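Uncharacterized protein PA0076 (Pseudomonas aeruginosa PAO1, PDB 2QNU) is a TagF protein associated with the type VI secretion system, where it probably acts as a post-translational repressor of secretion. Local coordinates at residues D42-A47 with R209-E214; P56-A61 with A189-G194. All coordinates share one frame; numbering follows the deposited sequence.

Interaction 1: residues D42-A47 with R209-E214; sequences DELGAA and RFLTGE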
loop_
_atom_site.group_PDB
_atom_site.type_symbol
_atom_site.label_atom_id
_atom_site.label_comp_id
_atom_site.label_asym_id
_atom_site.label_seq_id
_atom_site.Cartn_x
_atom_site.Cartn_y
_atom_site.Cartn_z
ATOM N N ASP B 42 -12.941 -30.336 5.144
ATOM C CA ASP B 42 -13.536 -30.997 3.978
ATOM C C ASP B 42 -12.511 -31.182 2.843
ATOM O O ASP B 42 -12.523 -32.197 2.133
ATOM C CB ASP B 42 -14.682 -30.186 3.394
ATOM C CG ASP B 42 -15.898 -30.183 4.237
ATOM O OD1 ASP B 42 -16.032 -30.995 5.151
ATOM O OD2 ASP B 42 -16.773 -29.348 3.948
ATOM N N GLU B 43 -11.682 -30.166 2.637
ATOM C CA GLU B 43 -10.703 -30.178 1.548
ATOM C C GLU B 43 -9.570 -31.176 1.770
ATOM O O GLU B 43 -9.156 -31.887 0.847
ATOM C CB GLU B 43 -10.109 -28.783 1.353
ATOM C CG GLU B 43 -10.951 -27.913 0.385
ATOM C CD GLU B 43 -10.942 -26.393 0.727
ATOM O OE1 GLU B 43 -9.994 -25.896 1.394
ATOM O OE2 GLU B 43 -11.937 -25.723 0.339
ATOM N N LEU B 44 -9.075 -31.201 3.001
ATOM C CA LEU B 44 -7.903 -31.957 3.379
ATOM C C LEU B 44 -8.179 -33.365 3.847
ATOM O O LEU B 44 -7.291 -34.173 3.772
ATOM C CB LEU B 44 -7.137 -31.210 4.486
ATOM C CG LEU B 44 -6.436 -29.950 4.012
ATOM C CD1 LEU B 44 -5.874 -29.181 5.164
ATOM C CD2 LEU B 44 -5.340 -30.271 3.018
ATOM N N GLY B 45 -9.374 -33.648 4.366
ATOM C CA GLY B 45 -9.759 -35.003 4.750
ATOM C C GLY B 45 -8.778 -35.554 5.778
ATOM O O GLY B 45 -8.384 -34.840 6.713
ATOM N N ALA B 46 -8.345 -36.808 5.582
ATOM C CA ALA B 46 -7.419 -37.476 6.532
ATOM C C ALA B 46 -6.138 -36.704 6.793
ATOM O O ALA B 46 -5.532 -36.855 7.851
ATOM C CB ALA B 46 -7.046 -38.866 6.033
ATOM N N ALA B 47 -5.731 -35.903 5.816
ATOM C CA ALA B 47 -4.533 -35.068 5.915
ATOM C C ALA B 47 -4.677 -33.827 6.798
ATOM O O ALA B 47 -3.685 -33.137 7.044
ATOM C CB ALA B 47 -4.094 -34.649 4.512
ATOM N N ARG B 209 -4.784 -22.758 3.250
ATOM C CA ARG B 209 -3.479 -22.263 2.846
ATOM C C ARG B 209 -2.678 -21.837 4.075
ATOM O O ARG B 209 -1.460 -21.938 4.061
ATOM C CB ARG B 209 -3.579 -21.082 1.814
ATOM C CG ARG B 209 -3.952 -21.598 0.387
ATOM C CD ARG B 209 -5.348 -21.254 -0.256
ATOM N NE ARG B 209 -5.334 -19.918 -0.785
ATOM C CZ ARG B 209 -6.244 -19.300 -1.561
ATOM N NH1 ARG B 209 -7.334 -19.869 -2.092
ATOM N NH2 ARG B 209 -6.005 -18.029 -1.824
ATOM N N PHE B 210 -3.362 -21.424 5.131
ATOM C CA PHE B 210 -2.671 -21.149 6.419
ATOM C C PHE B 210 -2.066 -22.427 7.045
ATOM O O PHE B 210 -1.256 -22.319 7.979
ATOM C CB PHE B 210 -3.633 -20.614 7.469
ATOM C CG PHE B 210 -4.125 -19.226 7.202
ATOM C CD1 PHE B 210 -3.240 -18.161 7.112
ATOM C CD2 PHE B 210 -5.497 -18.986 7.070
ATOM C CE1 PHE B 210 -3.723 -16.844 6.895
ATOM C CE2 PHE B 210 -5.992 -17.674 6.824
ATOM C CZ PHE B 210 -5.097 -16.628 6.710
ATOM N N LEU B 211 -2.545 -23.600 6.613
ATOM C CA LEU B 211 -2.098 -24.904 7.189
ATOM C C LEU B 211 -1.122 -25.582 6.266
ATOM O O LEU B 211 -0.233 -26.236 6.741
ATOM C CB LEU B 211 -3.241 -25.846 7.575
ATOM C CG LEU B 211 -4.536 -25.257 8.160
ATOM C CD1 LEU B 211 -5.657 -26.296 8.270
ATOM C CD2 LEU B 211 -4.349 -24.577 9.471
ATOM N N THR B 212 -1.237 -25.395 4.953
ATOM C CA THR B 212 -0.404 -26.121 4.064
ATOM C C THR B 212 0.495 -25.274 3.218
ATOM O O THR B 212 1.445 -25.801 2.638
ATOM C CB THR B 212 -1.254 -26.986 3.115
ATOM O OG1 THR B 212 -1.905 -26.147 2.161
ATOM C CG2 THR B 212 -2.273 -27.740 3.891
ATOM N N GLY B 213 0.217 -23.979 3.121
ATOM C CA GLY B 213 0.896 -23.137 2.133
ATOM C C GLY B 213 0.680 -23.542 0.670
ATOM O O GLY B 213 1.347 -23.044 -0.227
ATOM N N GLU B 214 -0.248 -24.429 0.408
ATOM C CA GLU B 214 -0.400 -24.930 -0.936
ATOM C C GLU B 214 -1.278 -24.009 -1.785
ATOM O O GLU B 214 -2.120 -23.323 -1.274
ATOM C CB GLU B 214 -0.980 -26.325 -0.884
ATOM C CG GLU B 214 -0.061 -27.333 -0.180
ATOM C CD GLU B 214 -0.692 -28.710 -0.069
ATOM O OE1 GLU B 214 -1.916 -28.870 -0.392
ATOM O OE2 GLU B 214 0.031 -29.655 0.372
#
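Two helix C-termini meet where L44, the last residue of helix 23-44, reaches L211 and T212 at the close of the short helix 209-212. The principle illustrated is that a forked aliphatic side chain can join two helix ends without any polar link. L44 and T212 approach tip to tip, and the methyl CG2 of T212 sits at the fork of the leucine, 4.1 Å from L44 CD2 and equally far from L44 CD1. Beside it, L44 CD1 also lies 4.2 Å from L211 CD1, whose side chain is covered further by W48 and A51 of helix 48-53.

The threonine divides its work between two branches. With T212 chi1 at 72°, OG1 stands between the backbone N and the carbonyl carbon, leaving CG2 to face L44. T212 OG1 then accepts from E214 N at 3.0 Å with an N-H...O angle of 155°, forming an ST turn around G213. Between the two segments the touching is done by methyl groups alone, so the small interface rests on dispersion and the exclusion of water, while the threonine's hydroxyl is engaged within its own stretch of chain, by E214 N and weakly by G208 O.

Interaction 2: residues P56-A61 with A189-G194; sequences PLWRFA and ARISAG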
loop_
_atom_site.group_PDB
_atom_site.type_symbol
_atom_site.label_atom_id
_atom_site.label_comp_id
_atom_site.label_asym_id
_atom_site.label_seq_id
_atom_site.Cartn_x
_atom_site.Cartn_y
_atom_site.Cartn_z
ATOM N N PRO B 56 1.887 -22.881 11.035
ATOM C CA PRO B 56 2.419 -21.695 11.710
ATOM C C PRO B 56 1.509 -20.959 12.653
ATOM O O PRO B 56 0.261 -21.093 12.681
ATOM C CB PRO B 56 2.737 -20.740 10.563
ATOM C CG PRO B 56 2.927 -21.647 9.400
ATOM C CD PRO B 56 1.866 -22.693 9.582
ATOM N N LEU B 57 2.184 -20.151 13.461
ATOM C CA LEU B 57 1.506 -19.107 14.182
ATOM C C LEU B 57 1.495 -17.933 13.199
ATOM O O LEU B 57 2.561 -17.631 12.575
ATOM C CB LEU B 57 2.269 -18.754 15.462
ATOM C CG LEU B 57 1.989 -19.715 16.639
ATOM C CD1 LEU B 57 2.635 -21.103 16.418
ATOM C CD2 LEU B 57 2.459 -19.088 17.911
ATOM N N TRP B 58 0.283 -17.364 12.989
ATOM C CA TRP B 58 0.098 -16.240 12.114
ATOM C C TRP B 58 -0.189 -14.969 12.904
ATOM O O TRP B 58 -1.118 -14.854 13.648
ATOM C CB TRP B 58 -1.005 -16.535 11.123
ATOM C CG TRP B 58 -0.651 -17.635 10.210
ATOM C CD1 TRP B 58 -1.108 -18.905 10.263
ATOM C CD2 TRP B 58 0.195 -17.554 9.081
ATOM N NE1 TRP B 58 -0.563 -19.656 9.237
ATOM C CE2 TRP B 58 0.218 -18.840 8.479
ATOM C CE3 TRP B 58 0.881 -16.509 8.462
ATOM C CZ2 TRP B 58 0.950 -19.114 7.338
ATOM C CZ3 TRP B 58 1.643 -16.789 7.364
ATOM C CH2 TRP B 58 1.679 -18.087 6.816
ATOM N N ARG B 59 0.676 -14.020 12.713
ATOM C CA ARG B 59 0.471 -12.649 13.159
ATOM C C ARG B 59 -0.466 -11.996 12.110
ATOM O O ARG B 59 -0.397 -12.340 10.961
ATOM C CB ARG B 59 1.793 -11.937 13.117
ATOM C CG ARG B 59 2.863 -12.603 13.931
ATOM C CD ARG B 59 4.235 -12.096 13.628
ATOM N NE ARG B 59 5.254 -12.888 14.347
ATOM C CZ ARG B 59 6.561 -12.633 14.321
ATOM N NH1 ARG B 59 7.023 -11.562 13.697
ATOM N NH2 ARG B 59 7.405 -13.400 14.978
ATOM N N PHE B 60 -1.353 -11.118 12.545
ATOM C CA PHE B 60 -2.251 -10.480 11.649
ATOM C C PHE B 60 -2.582 -9.030 12.013
ATOM O O PHE B 60 -2.525 -8.622 13.159
ATOM C CB PHE B 60 -3.548 -11.289 11.551
ATOM C CG PHE B 60 -4.296 -11.407 12.856
ATOM C CD1 PHE B 60 -5.178 -10.411 13.277
ATOM C CD2 PHE B 60 -4.158 -12.541 13.643
ATOM C CE1 PHE B 60 -5.872 -10.541 14.465
ATOM C CE2 PHE B 60 -4.820 -12.678 14.830
ATOM C CZ PHE B 60 -5.671 -11.708 15.264
ATOM N N ALA B 61 -2.977 -8.298 10.973
ATOM C CA ALA B 61 -3.630 -7.013 11.098
ATOM C C ALA B 61 -4.801 -6.932 10.122
ATOM O O ALA B 61 -4.659 -7.147 8.904
ATOM C CB ALA B 61 -2.665 -5.956 10.824
ATOM N N ALA B 189 8.325 -25.697 8.991
ATOM C CA ALA B 189 8.981 -26.552 8.030
ATOM C C ALA B 189 8.278 -26.555 6.631
ATOM O O ALA B 189 8.942 -26.662 5.614
ATOM C CB ALA B 189 9.023 -27.971 8.569
ATOM N N ARG B 190 6.967 -26.397 6.580
ATOM C CA ARG B 190 6.246 -26.511 5.301
ATOM C C ARG B 190 5.895 -25.190 4.568
ATOM O O ARG B 190 5.688 -25.187 3.361
ATOM C CB ARG B 190 4.952 -27.299 5.524
ATOM C CG ARG B 190 5.190 -28.619 6.177
ATOM C CD ARG B 190 4.391 -29.745 5.478
ATOM N NE ARG B 190 3.168 -30.147 6.198
ATOM C CZ ARG B 190 1.927 -30.197 5.692
ATOM N NH1 ARG B 190 1.650 -29.836 4.426
ATOM N NH2 ARG B 190 0.945 -30.615 6.483
ATOM N N ILE B 191 5.830 -24.098 5.291
ATOM C CA ILE B 191 5.456 -22.804 4.739
ATOM C C ILE B 191 6.584 -21.829 5.038
ATOM O O ILE B 191 6.947 -21.628 6.223
ATOM C CB ILE B 191 4.164 -22.363 5.418
ATOM C CG1 ILE B 191 3.102 -23.468 5.303
ATOM C CG2 ILE B 191 3.679 -21.104 4.856
ATOM C CD1 ILE B 191 1.727 -23.042 5.814
ATOM N N SER B 192 7.176 -21.242 4.001
ATOM C CA SER B 192 8.219 -20.196 4.232
ATOM C C SER B 192 7.665 -18.980 4.911
ATOM O O SER B 192 6.507 -18.584 4.652
ATOM C CB SER B 192 8.845 -19.721 2.935
ATOM O OG SER B 192 9.582 -20.800 2.396
ATOM N N ALA B 193 8.516 -18.354 5.721
ATOM C CA ALA B 193 8.253 -17.054 6.288
ATOM C C ALA B 193 7.911 -16.090 5.167
ATOM O O ALA B 193 8.524 -16.114 4.077
ATOM C CB ALA B 193 9.478 -16.538 7.047
ATOM N N GLY B 194 6.926 -15.241 5.445
ATOM C CA GLY B 194 6.509 -14.262 4.464
ATOM C C GLY B 194 5.251 -13.555 4.910
ATOM O O GLY B 194 4.768 -13.736 6.043
#
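S188 OG accepts the backbone N-H groups of both R190 and I191, the first of these bonds making an ST turn, and so pins the bend from which I191 reaches P56 and W58. From here the example shows how a branched residue serves two surfaces at once. I191 CG2 stands anti to the backbone N while CG1 is anti to the carbonyl carbon (chi1 -53°), which sends the two branches apart. The longer one ends in I191 CD1, which meets the proline ring at 3.8 Å from P56 CD and 4.0 Å from P56 CG. The shorter one, CG2, comes to the edge of the tryptophan, near the ring plane, with I191 CG2 lying 4.1 Å from W58 CH2.

P56 in turn covers one face of the indole, its CB 3.6 Å above the W58 ring plane and displaced toward the rim. The tryptophan is therefore met at its edge by the isoleucine and over a face by the proline. Its NE1 hydrogen-bonds to F210 O, which should limit rotation of the indole. Further along the loop, S192 O accepts from R159 of the second subunit. All three touching residues are buried, and the whole is a hairpin connection, the loop between antiparallel strands 180-185 and 194-199, folded against P56 and W58, where the chain leads into strand 58-62, a neighbour of 180-185 in the antiparallel sheet.

How the interactions relate
From the N terminus, the chain runs through helix 23-44 into segment 42-47, then through helix 48-53 to segment 56-61, which leads into strand 58-62. It next adds strands 71-77, 89-95 and 180-185 and several helices before reaching 189-194, which closes interaction 2. Strand 194-199 follows, and segment 209-214 closes interaction 1, so the loop of interaction 2 is nested inside the larger one. The two contacts also touch: I191 CD1 lies 3.6 Å from T212 C, and P56 CD lies 3.5 Å from F210 O. Helix 209-212 thus touches the end of helix 23-44 and helix 48-53 through L211 and T212, and the sheet through F210.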